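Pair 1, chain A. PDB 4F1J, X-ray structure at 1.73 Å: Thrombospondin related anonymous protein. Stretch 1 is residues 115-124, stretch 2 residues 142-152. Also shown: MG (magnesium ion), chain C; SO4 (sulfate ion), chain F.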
# COMPACT_ATOMS: atom_id res chain seq x y z
N ASN A 115 1.22 14.61 5.67
CA ASN A 115 0.67 13.42 6.29
C ASN A 115 1.43 12.22 5.70
O ASN A 115 1.83 12.26 4.54
CB ASN A 115 -0.82 13.24 5.99
CG ASN A 115 -1.70 14.30 6.64
OD1 ASN A 115 -1.55 14.59 7.82
ND2 ASN A 115 -2.64 14.86 5.86
N GLN A 116 1.71 11.23 6.53
CA GLN A 116 2.42 10.02 6.09
C GLN A 116 1.45 8.85 6.14
O GLN A 116 0.90 8.55 7.21
CB GLN A 116 3.63 9.75 6.98
CG GLN A 116 4.61 10.92 7.09
CD GLN A 116 5.32 11.17 5.79
OE1 GLN A 116 5.88 10.25 5.23
NE2 GLN A 116 5.31 12.42 5.30
N LEU A 117 1.24 8.22 4.99
CA LEU A 117 0.25 7.15 4.82
C LEU A 117 0.89 5.97 4.12
O LEU A 117 1.46 6.12 3.04
CB LEU A 117 -0.95 7.63 3.98
CG LEU A 117 -1.98 6.60 3.54
CD1 LEU A 117 -2.69 5.91 4.75
CD2 LEU A 117 -3.00 7.26 2.59
N VAL A 118 0.74 4.79 4.70
CA VAL A 118 1.14 3.54 4.08
C VAL A 118 -0.13 2.84 3.60
O VAL A 118 -1.11 2.73 4.35
CB VAL A 118 1.91 2.62 5.08
CG1 VAL A 118 2.06 1.18 4.54
CG2 VAL A 118 3.28 3.15 5.40
N VAL A 119 -0.14 2.38 2.35
CA VAL A 119 -1.24 1.57 1.86
C VAL A 119 -0.69 0.25 1.36
O VAL A 119 0.17 0.22 0.46
CB VAL A 119 -2.01 2.24 0.73
CG1 VAL A 119 -3.11 1.31 0.25
CG2 VAL A 119 -2.61 3.56 1.24
N ILE A 120 -1.13 -0.82 2.02
CA ILE A 120 -0.67 -2.19 1.74
C ILE A 120 -1.75 -2.90 0.89
O ILE A 120 -2.91 -2.94 1.28
CB ILE A 120 -0.44 -2.97 3.05
CG1 ILE A 120 0.76 -2.44 3.83
CG2 ILE A 120 -0.25 -4.45 2.73
CD1 ILE A 120 0.67 -2.62 5.38
N LEU A 121 -1.35 -3.48 -0.23
CA LEU A 121 -2.18 -4.41 -1.00
C LEU A 121 -1.62 -5.82 -0.74
O LEU A 121 -0.45 -6.08 -1.00
CB LEU A 121 -2.15 -4.09 -2.49
CG LEU A 121 -2.44 -2.65 -2.94
CD1 LEU A 121 -2.41 -2.59 -4.48
CD2 LEU A 121 -3.72 -2.14 -2.34
N THR A 122 -2.42 -6.72 -0.15
CA THR A 122 -1.87 -8.03 0.22
C THR A 122 -2.87 -9.14 0.04
O THR A 122 -4.05 -8.93 0.21
CB THR A 122 -1.32 -8.02 1.67
OG1 THR A 122 -0.53 -9.21 1.94
CG2 THR A 122 -2.45 -7.85 2.70
N ASP A 123 -2.38 -10.34 -0.26
CA ASP A 123 -3.25 -11.53 -0.35
C ASP A 123 -2.89 -12.58 0.71
O ASP A 123 -3.30 -13.75 0.58
CB ASP A 123 -3.16 -12.14 -1.74
CG ASP A 123 -2.00 -13.11 -1.91
OD1 ASP A 123 -0.91 -12.93 -1.28
OD2 ASP A 123 -2.17 -14.03 -2.74
N GLY A 124 -2.13 -12.19 1.71
CA GLY A 124 -1.64 -13.14 2.71
C GLY A 124 -1.39 -12.53 4.07
O GLY A 124 -1.74 -11.37 4.35
N ARG A 142 6.00 7.66 14.67
CA ARG A 142 6.40 8.74 13.80
C ARG A 142 5.21 9.35 13.04
O ARG A 142 5.42 10.09 12.09
CB ARG A 142 7.48 8.24 12.83
CG ARG A 142 8.86 8.02 13.47
CD ARG A 142 9.80 7.34 12.47
NE ARG A 142 11.19 7.20 12.89
CZ ARG A 142 12.17 8.04 12.58
NH1 ARG A 142 11.94 9.17 11.90
NH2 ARG A 142 13.40 7.79 13.01
N GLY A 143 3.97 9.06 13.45
CA GLY A 143 2.79 9.73 12.93
C GLY A 143 2.19 9.08 11.68
O GLY A 143 1.26 9.62 11.07
N VAL A 144 2.72 7.92 11.32
CA VAL A 144 2.29 7.25 10.10
C VAL A 144 0.97 6.51 10.30
O VAL A 144 0.80 5.78 11.29
CB VAL A 144 3.36 6.26 9.61
CG1 VAL A 144 2.83 5.48 8.37
CG2 VAL A 144 4.72 6.97 9.31
N LYS A 145 0.02 6.73 9.39
CA LYS A 145 -1.19 5.96 9.34
C LYS A 145 -1.00 4.81 8.35
O LYS A 145 -0.33 4.98 7.33
CB LYS A 145 -2.38 6.83 8.94
CG LYS A 145 -2.85 7.71 10.09
CD LYS A 145 -4.20 8.36 9.87
CE LYS A 145 -4.65 9.09 11.15
NZ LYS A 145 -5.66 10.18 10.93
N ILE A 146 -1.61 3.67 8.65
CA ILE A 146 -1.47 2.47 7.83
C ILE A 146 -2.84 1.98 7.41
O ILE A 146 -3.73 1.86 8.24
CB ILE A 146 -0.73 1.35 8.60
CG1 ILE A 146 0.67 1.85 9.09
CG2 ILE A 146 -0.62 0.07 7.71
CD1 ILE A 146 1.43 0.83 10.00
N ALA A 147 -3.01 1.72 6.11
CA ALA A 147 -4.24 1.15 5.56
C ALA A 147 -3.91 -0.16 4.87
O ALA A 147 -2.82 -0.32 4.34
CB ALA A 147 -4.89 2.13 4.57
N VAL A 148 -4.86 -1.09 4.88
CA VAL A 148 -4.68 -2.39 4.25
C VAL A 148 -5.88 -2.77 3.39
O VAL A 148 -7.04 -2.71 3.81
CB VAL A 148 -4.45 -3.52 5.28
CG1 VAL A 148 -4.39 -4.88 4.58
CG2 VAL A 148 -3.15 -3.29 6.10
N PHE A 149 -5.57 -3.21 2.18
CA PHE A 149 -6.57 -3.74 1.24
C PHE A 149 -6.23 -5.22 1.06
O PHE A 149 -5.23 -5.56 0.42
CB PHE A 149 -6.49 -2.98 -0.08
CG PHE A 149 -7.57 -3.33 -1.09
CD1 PHE A 149 -7.39 -4.38 -1.98
CD2 PHE A 149 -8.74 -2.58 -1.17
CE1 PHE A 149 -8.35 -4.69 -2.93
CE2 PHE A 149 -9.72 -2.89 -2.12
CZ PHE A 149 -9.52 -3.93 -3.00
N GLY A 150 -7.07 -6.09 1.63
CA GLY A 150 -6.85 -7.53 1.60
C GLY A 150 -7.57 -8.18 0.44
O GLY A 150 -8.68 -7.79 0.09
N ILE A 151 -6.94 -9.20 -0.13
CA ILE A 151 -7.45 -9.83 -1.34
C ILE A 151 -7.49 -11.34 -1.20
O ILE A 151 -6.50 -11.96 -0.86
CB ILE A 151 -6.59 -9.53 -2.57
CG1 ILE A 151 -6.33 -8.03 -2.68
CG2 ILE A 151 -7.27 -10.05 -3.82
CD1 ILE A 151 -5.28 -7.66 -3.68
N GLY A 152 -8.64 -11.92 -1.50
CA GLY A 152 -8.75 -13.36 -1.61
C GLY A 152 -8.89 -14.03 -0.27
O GLY A 152 -9.12 -13.39 0.77
MG MG C . 0.50 -14.30 -0.68
S SO4 F . 12.91 4.52 14.76
O1 SO4 F . 11.48 4.50 14.48
O2 SO4 F . 13.67 4.69 13.53
O3 SO4 F . 13.23 5.62 15.66
O4 SO4 F . 13.28 3.27 15.43
O HOH W 1 1.27 11.68 9.38
O HOH W 2 -5.47 -14.51 -0.69
O HOH W 3 -0.89 -15.36 0.37
O HOH W 4 1.03 -12.82 0.76
O HOH W 5 1.77 -15.67 -0.02

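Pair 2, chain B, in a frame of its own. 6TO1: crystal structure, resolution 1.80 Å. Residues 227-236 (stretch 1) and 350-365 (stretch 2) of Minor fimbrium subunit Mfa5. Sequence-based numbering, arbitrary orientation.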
# COMPACT_ATOMS: atom_id res chain seq x y z
N ASP B 227 4.85 1.88 -15.95
CA ASP B 227 3.92 1.74 -17.07
C ASP B 227 4.28 2.75 -18.14
O ASP B 227 4.53 3.92 -17.83
CB ASP B 227 2.48 1.99 -16.66
CG ASP B 227 1.95 0.95 -15.71
OD1 ASP B 227 2.51 -0.15 -15.66
OD2 ASP B 227 0.95 1.26 -15.04
N LYS B 228 4.22 2.32 -19.40
CA LYS B 228 4.61 3.16 -20.53
C LYS B 228 3.58 2.97 -21.63
O LYS B 228 3.40 1.84 -22.12
CB LYS B 228 6.02 2.81 -21.01
CG LYS B 228 7.12 3.08 -20.01
CD LYS B 228 8.47 2.57 -20.48
CE LYS B 228 9.50 2.59 -19.35
NZ LYS B 228 10.74 1.85 -19.72
N HIS B 229 2.89 4.05 -21.99
CA HIS B 229 1.81 4.02 -22.97
C HIS B 229 2.09 4.96 -24.13
O HIS B 229 2.57 6.08 -23.94
CB HIS B 229 0.47 4.46 -22.36
CG HIS B 229 0.01 3.64 -21.20
ND1 HIS B 229 -0.92 2.63 -21.32
CD2 HIS B 229 0.34 3.68 -19.89
CE1 HIS B 229 -1.16 2.10 -20.14
NE2 HIS B 229 -0.39 2.72 -19.25
N ILE B 230 1.76 4.50 -25.34
CA ILE B 230 1.68 5.34 -26.53
C ILE B 230 0.23 5.36 -26.98
O ILE B 230 -0.38 4.30 -27.13
CB ILE B 230 2.60 4.85 -27.65
CG1 ILE B 230 4.05 4.91 -27.18
CG2 ILE B 230 2.35 5.63 -28.94
CD1 ILE B 230 5.04 4.21 -28.14
N ILE B 231 -0.31 6.56 -27.18
CA ILE B 231 -1.67 6.73 -27.68
C ILE B 231 -1.60 7.35 -29.07
O ILE B 231 -1.19 8.50 -29.21
CB ILE B 231 -2.52 7.62 -26.75
CG1 ILE B 231 -2.61 7.03 -25.35
CG2 ILE B 231 -3.92 7.88 -27.36
CD1 ILE B 231 -3.06 8.09 -24.27
N LEU B 232 -2.06 6.62 -30.09
CA LEU B 232 -2.06 7.10 -31.46
C LEU B 232 -3.47 7.49 -31.86
O LEU B 232 -4.39 6.67 -31.79
CB LEU B 232 -1.53 6.02 -32.42
CG LEU B 232 -1.55 6.31 -33.90
CD1 LEU B 232 -0.64 7.47 -34.28
CD2 LEU B 232 -1.17 5.01 -34.65
N MET B 233 -3.63 8.72 -32.31
CA MET B 233 -4.91 9.29 -32.71
C MET B 233 -4.80 9.59 -34.20
O MET B 233 -4.09 10.52 -34.61
CB MET B 233 -5.20 10.56 -31.90
CG MET B 233 -5.44 10.25 -30.43
SD MET B 233 -5.03 11.57 -29.27
CE MET B 233 -6.11 12.86 -29.86
N SER B 234 -5.48 8.80 -35.02
CA SER B 234 -5.26 8.88 -36.46
C SER B 234 -6.53 8.47 -37.18
O SER B 234 -7.35 7.73 -36.64
CB SER B 234 -4.08 8.00 -36.87
OG SER B 234 -3.98 7.94 -38.29
N ASP B 235 -6.69 8.92 -38.43
CA ASP B 235 -7.80 8.33 -39.17
C ASP B 235 -7.42 6.98 -39.77
O ASP B 235 -8.30 6.31 -40.33
CB ASP B 235 -8.36 9.26 -40.24
CG ASP B 235 -7.38 9.60 -41.34
OD1 ASP B 235 -6.50 8.77 -41.70
OD2 ASP B 235 -7.51 10.74 -41.85
N GLY B 236 -6.16 6.56 -39.66
CA GLY B 236 -5.79 5.17 -39.90
C GLY B 236 -5.20 4.87 -41.26
O GLY B 236 -4.72 3.74 -41.48
N PHE B 350 8.07 -2.77 -32.62
CA PHE B 350 9.30 -2.47 -31.90
C PHE B 350 8.96 -1.86 -30.54
O PHE B 350 9.60 -2.18 -29.53
CB PHE B 350 10.21 -1.53 -32.69
CG PHE B 350 10.48 -1.98 -34.11
CD1 PHE B 350 10.66 -3.34 -34.40
CD2 PHE B 350 10.52 -1.07 -35.14
CE1 PHE B 350 10.88 -3.76 -35.70
CE2 PHE B 350 10.73 -1.49 -36.42
CZ PHE B 350 10.91 -2.82 -36.71
N ALA B 351 7.95 -0.99 -30.50
CA ALA B 351 7.51 -0.40 -29.23
C ALA B 351 6.95 -1.47 -28.30
O ALA B 351 7.24 -1.46 -27.09
CB ALA B 351 6.45 0.67 -29.48
N LYS B 352 6.16 -2.41 -28.84
CA LYS B 352 5.62 -3.48 -28.02
C LYS B 352 6.73 -4.37 -27.48
O LYS B 352 6.69 -4.80 -26.33
CB LYS B 352 4.61 -4.32 -28.81
CG LYS B 352 3.35 -3.58 -29.28
CD LYS B 352 2.63 -4.36 -30.39
CE LYS B 352 1.56 -3.50 -31.03
NZ LYS B 352 0.77 -4.27 -32.04
N ASN B 353 7.73 -4.65 -28.31
CA ASN B 353 8.87 -5.44 -27.88
C ASN B 353 9.63 -4.76 -26.74
O ASN B 353 10.25 -5.45 -25.93
CB ASN B 353 9.82 -5.68 -29.06
CG ASN B 353 9.23 -6.60 -30.09
OD1 ASN B 353 8.20 -7.21 -29.87
ND2 ASN B 353 9.86 -6.66 -31.27
N SER B 354 9.61 -3.43 -26.67
CA SER B 354 10.21 -2.69 -25.57
C SER B 354 9.34 -2.67 -24.31
O SER B 354 9.73 -2.04 -23.31
CB SER B 354 10.50 -1.25 -26.01
OG SER B 354 11.49 -1.19 -27.03
N GLY B 355 8.17 -3.29 -24.34
CA GLY B 355 7.24 -3.28 -23.23
C GLY B 355 6.24 -2.14 -23.20
O GLY B 355 5.61 -1.93 -22.16
N TYR B 356 6.06 -1.40 -24.28
CA TYR B 356 5.13 -0.29 -24.26
C TYR B 356 3.73 -0.77 -24.63
O TYR B 356 3.56 -1.64 -25.48
CB TYR B 356 5.55 0.82 -25.22
CG TYR B 356 7.00 1.27 -25.09
CD1 TYR B 356 7.71 1.10 -23.91
CD2 TYR B 356 7.65 1.86 -26.16
CE1 TYR B 356 9.03 1.51 -23.79
CE2 TYR B 356 8.97 2.28 -26.05
CZ TYR B 356 9.65 2.07 -24.86
OH TYR B 356 10.95 2.47 -24.72
N THR B 357 2.71 -0.18 -24.00
CA THR B 357 1.31 -0.44 -24.32
C THR B 357 0.87 0.55 -25.39
O THR B 357 1.12 1.75 -25.27
CB THR B 357 0.45 -0.29 -23.06
OG1 THR B 357 0.87 -1.26 -22.10
CG2 THR B 357 -1.01 -0.51 -23.38
N ILE B 358 0.22 0.05 -26.43
CA ILE B 358 -0.18 0.88 -27.55
C ILE B 358 -1.69 0.94 -27.62
O ILE B 358 -2.35 -0.09 -27.80
CB ILE B 358 0.37 0.38 -28.90
CG1 ILE B 358 1.80 -0.07 -28.73
CG2 ILE B 358 0.17 1.45 -29.95
CD1 ILE B 358 2.74 0.98 -28.28
N HIS B 359 -2.23 2.16 -27.57
CA HIS B 359 -3.63 2.45 -27.79
C HIS B 359 -3.81 3.17 -29.11
O HIS B 359 -3.03 4.08 -29.43
CB HIS B 359 -4.20 3.35 -26.69
CG HIS B 359 -3.81 2.94 -25.31
ND1 HIS B 359 -4.68 2.29 -24.47
CD2 HIS B 359 -2.65 3.10 -24.63
CE1 HIS B 359 -4.07 2.05 -23.32
NE2 HIS B 359 -2.84 2.55 -23.38
N THR B 360 -4.82 2.81 -29.87
CA THR B 360 -5.09 3.53 -31.11
C THR B 360 -6.54 3.96 -31.12
O THR B 360 -7.43 3.25 -30.64
CB THR B 360 -4.79 2.69 -32.37
OG1 THR B 360 -5.55 1.49 -32.32
CG2 THR B 360 -3.32 2.35 -32.45
N ILE B 361 -6.79 5.12 -31.71
CA ILE B 361 -8.11 5.72 -31.75
C ILE B 361 -8.35 6.12 -33.19
O ILE B 361 -7.57 6.90 -33.75
CB ILE B 361 -8.22 6.93 -30.81
CG1 ILE B 361 -7.84 6.52 -29.39
CG2 ILE B 361 -9.61 7.51 -30.87
CD1 ILE B 361 -7.76 7.70 -28.44
N GLY B 362 -9.42 5.61 -33.80
CA GLY B 362 -9.66 5.81 -35.21
C GLY B 362 -10.68 6.91 -35.44
O GLY B 362 -11.84 6.79 -35.03
N TYR B 363 -10.25 7.98 -36.10
CA TYR B 363 -11.10 9.16 -36.29
C TYR B 363 -11.87 9.17 -37.62
O TYR B 363 -12.62 10.12 -37.87
CB TYR B 363 -10.24 10.42 -36.14
CG TYR B 363 -9.92 10.70 -34.69
CD1 TYR B 363 -10.62 11.66 -33.97
CD2 TYR B 363 -8.96 9.95 -34.01
CE1 TYR B 363 -10.34 11.90 -32.65
CE2 TYR B 363 -8.71 10.16 -32.69
CZ TYR B 363 -9.38 11.14 -32.01
OH TYR B 363 -9.12 11.34 -30.69
N ASP B 364 -11.71 8.16 -38.46
CA ASP B 364 -12.58 7.96 -39.63
C ASP B 364 -13.79 7.17 -39.14
O ASP B 364 -13.68 5.98 -38.83
CB ASP B 364 -11.84 7.22 -40.74
CG ASP B 364 -12.67 7.06 -42.01
OD1 ASP B 364 -13.90 7.19 -41.95
OD2 ASP B 364 -12.06 6.81 -43.07
N LEU B 365 -14.95 7.83 -39.03
CA LEU B 365 -16.13 7.18 -38.48
C LEU B 365 -17.01 6.51 -39.54
O LEU B 365 -18.13 6.08 -39.23
CB LEU B 365 -16.98 8.19 -37.69
CG LEU B 365 -16.25 8.97 -36.59
CD1 LEU B 365 -17.23 9.86 -35.80
CD2 LEU B 365 -15.56 8.05 -35.63
O HOH W 6 11.90 3.08 -22.04
O HOH W 7 9.37 -1.07 -20.75
O HOH W 8 3.87 -0.61 -20.24
O HOH W 9 -10.20 5.53 -38.30
O HOH W 10 -9.30 6.68 -42.97

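In both pairs two neighbouring parallel strands run side by side, their axes 4.7 Å apart at closest approach and inclined by 17° in pair 1 and 16° in pair 2. The central residues superpose with an RMSD of 0.3 Å, placing Leu A117 on His B229, Thr A122 on Ser B234, Lys A145 on Thr B357 and Gly A150 on Gly B362. The hydrogen-bond ladder is conserved with the register. It opens with Lys A145 N to Gln A116 O (3.0 Å) in pair 1 and Thr B357 N to Lys B228 O (2.8 Å) in pair 2, and closes with Ile A151 N to Thr A122 O (2.9 Å) and Tyr B363 N to Ser B234 O (3.0 Å).

On the face carrying Val A118, Ile A120, Ile A146 and Val A148, branched aliphatic side chains interlock: Ile A120 CD1 lies 3.8 Å from Ile A146 CG2 and 3.9 Å from Val A148 CG2. The matching Ile B230 is longer than Val A118, and its CD1 reaches both Tyr B356 CD2 and Ala B351 CB, each at 4.0 Å, so that the helix preceding the second strand joins the contact. Ile B358 keeps the place of Ile A146, but its chi2 is m rather than t, and its CD1 comes within 3.9 Å of Ile B230 CB.

The other face differs more in chemistry. In pair 1, Leu A117 CD1 approaches Ala A147 CB at 4.4 Å, a loose apolar contact beside a small side chain. At the same two positions pair 2 has His B229 and His B359, whose ND1 and NE2, respectively, form a 2.8 Å hydrogen bond; the rings meet rim to rim. Further along, Leu A121 CD2 packs on Phe A149 CB at 3.7 Å, whereas Met B233 CG meets Ile B361 CD1 at 4.0 Å and Met B233 CB lies 3.6 Å from Tyr B363 CE2.

The strand entrances share a glycine, Gly A143 or Gly B355, with positive phi, and a water bridge. Water 1 links Gln A116 N (2.9 Å) to Gly A143 O (2.7 Å); water 8 links Lys B228 N (3.1 Å) to Gly B355 O (2.9 Å). Beyond the first strands, the superposed aspartates diverge in surroundings: Asp A123 OD1 coordinates the magnesium ion at 2.1 Å, while Asp B235 O, through water 10, reaches Asp B364 OD2, the water lying 2.8 Å from each of these oxygens.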